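Local structure of glutathione S-transferase (Vibrio parahaemolyticus, 7MIQ) at the interface of chains A and B. The protein catalyses the conjugation of glutathione to electrophilic substrates, as a glutathione S-transferase of the Gtt2 class with a thioredoxin-like N-terminal domain. Coordinates in Å, arbitrary orientation; residue numbers count along the deposited sequence, not the author numbering. Chains: chain A/B, Glutathione S-transferase.

The interface of chains A and B. Residues chain A 49, 65, 67-68, 102, 107; chain B 96, 99-100.
At the two-fold interface of the glutathione S-transferase dimer, B:Arg99 of helix 88-114 reaches between the thioredoxin-like domain of chain A, represented by A:Glu65 and A:Val67, and helix 88-114 of that chain, which supplies A:Glu102. The guanidinium grips the A:Glu102 carboxylate end-on in a salt bridge, with one terminal nitrogen to each oxygen. NH1 of B:Arg99 lies 2.9 Å from OE2 of A:Glu102, while NH2 bonds to the syn lone pair of OE1 at 3.1 Å and holds it nearly in the guanidinium plane. The pairing is twisted, the two planes standing 53° apart, and OE2 is met somewhat out of the carboxylate plane. An extended chain from CG to NE carries the B:Arg99 head this far across the interface. One guanidinium face rests on A:Val67, whose CG2 sits over its centre, 3.5 Å from CZ of B:Arg99. NH1 of B:Arg99 also lies 2.9 Å from the oxygen of water 1, at the guanidinium edge; this water links it to OE1 of A:Glu65 and to the hydroxyl OH of the poorly ordered A:Tyr107. A:Glu65 bends at chi2 (-65°), and its side chain crosses the aliphatic part of B:Arg99 at a slant, its carboxylate carbon CD 4.0 Å from CB of B:Arg99. From the second shell, ND2 of A:Asn49 donates to OE2 of A:Glu65 at 2.9 Å, approaching from above the carboxylate plane, and may steady the carboxylate. Nearby, CB of A:Ala68 packs against the helix backbone at B:Met96, 3.7 Å from its CA. The guanidinium would be expected to favour the ionised form of A:Glu102, and more weakly that of A:Glu65, and the contact, repeated by symmetry, likely fastens both domains of one subunit to the other in the dimer.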
# COMPACT_ATOMS: atom_id res chain seq x y z
N ASN A 49 8.43 7.86 -7.98
CA ASN A 49 8.63 8.09 -6.56
C ASN A 49 10.05 8.56 -6.24
O ASN A 49 10.35 8.84 -5.07
CB ASN A 49 8.28 6.83 -5.76
CG ASN A 49 9.30 5.70 -5.92
OD1 ASN A 49 10.15 5.72 -6.80
ND2 ASN A 49 9.20 4.70 -5.05
N GLU A 65 8.40 1.46 -7.40
CA GLU A 65 7.71 0.79 -6.29
C GLU A 65 7.97 -0.71 -6.33
O GLU A 65 7.65 -1.38 -7.33
CB GLU A 65 6.19 1.05 -6.29
CG GLU A 65 5.80 2.46 -5.90
CD GLU A 65 6.17 2.79 -4.46
OE1 GLU A 65 6.09 1.88 -3.60
OE2 GLU A 65 6.53 3.95 -4.19
N VAL A 67 6.64 -3.38 -5.00
CA VAL A 67 5.52 -4.29 -5.23
C VAL A 67 5.03 -4.20 -6.67
O VAL A 67 4.64 -5.22 -7.27
CB VAL A 67 4.39 -4.02 -4.22
CG1 VAL A 67 3.22 -4.96 -4.48
CG2 VAL A 67 4.90 -4.19 -2.80
N ALA A 68 5.04 -3.01 -7.26
CA ALA A 68 4.63 -2.87 -8.65
C ALA A 68 5.60 -3.56 -9.59
O ALA A 68 5.19 -4.16 -10.60
CB ALA A 68 4.49 -1.39 -9.01
N GLU A 102 2.53 -3.88 5.72
CA GLU A 102 3.28 -2.70 5.21
C GLU A 102 3.00 -1.47 6.09
O GLU A 102 3.95 -0.93 6.63
CB GLU A 102 2.98 -2.42 3.74
CG GLU A 102 3.73 -3.33 2.80
CD GLU A 102 3.34 -3.10 1.35
OE1 GLU A 102 2.13 -3.10 1.06
OE2 GLU A 102 4.24 -2.93 0.54
N TYR A 107 6.41 0.02 7.30
CA TYR A 107 6.53 1.48 7.25
C TYR A 107 6.91 2.05 8.61
O TYR A 107 7.76 2.95 8.70
CB TYR A 107 5.22 2.09 6.75
CG TYR A 107 4.85 1.80 5.31
CD1 TYR A 107 5.80 1.34 4.40
CD2 TYR A 107 3.55 2.00 4.86
CE1 TYR A 107 5.45 1.08 3.08
CE2 TYR A 107 3.19 1.74 3.55
CZ TYR A 107 4.14 1.28 2.66
OH TYR A 107 3.78 1.03 1.36
N MET B 96 1.91 0.88 -9.23
CA MET B 96 2.90 1.91 -8.96
C MET B 96 2.25 3.23 -8.56
O MET B 96 2.57 3.80 -7.52
CB MET B 96 3.78 2.11 -10.19
CG MET B 96 4.62 3.37 -10.16
SD MET B 96 5.63 3.60 -11.64
CE MET B 96 4.39 3.55 -12.93
N ARG B 99 0.29 3.23 -5.11
CA ARG B 99 1.13 3.35 -3.93
C ARG B 99 1.71 4.75 -3.80
O ARG B 99 1.84 5.28 -2.68
CB ARG B 99 2.23 2.30 -3.97
CG ARG B 99 1.67 0.89 -3.88
CD ARG B 99 2.70 -0.20 -4.08
NE ARG B 99 2.16 -1.46 -3.60
CZ ARG B 99 2.27 -1.89 -2.35
NH1 ARG B 99 3.00 -1.23 -1.46
NH2 ARG B 99 1.64 -3.00 -1.99
N VAL B 100 2.06 5.37 -4.92
CA VAL B 100 2.56 6.74 -4.90
C VAL B 100 1.48 7.69 -4.38
O VAL B 100 1.71 8.48 -3.45
CB VAL B 100 3.05 7.16 -6.30
CG1 VAL B 100 3.24 8.67 -6.38
CG2 VAL B 100 4.35 6.43 -6.63
O HOH W 1 4.10 1.45 -1.16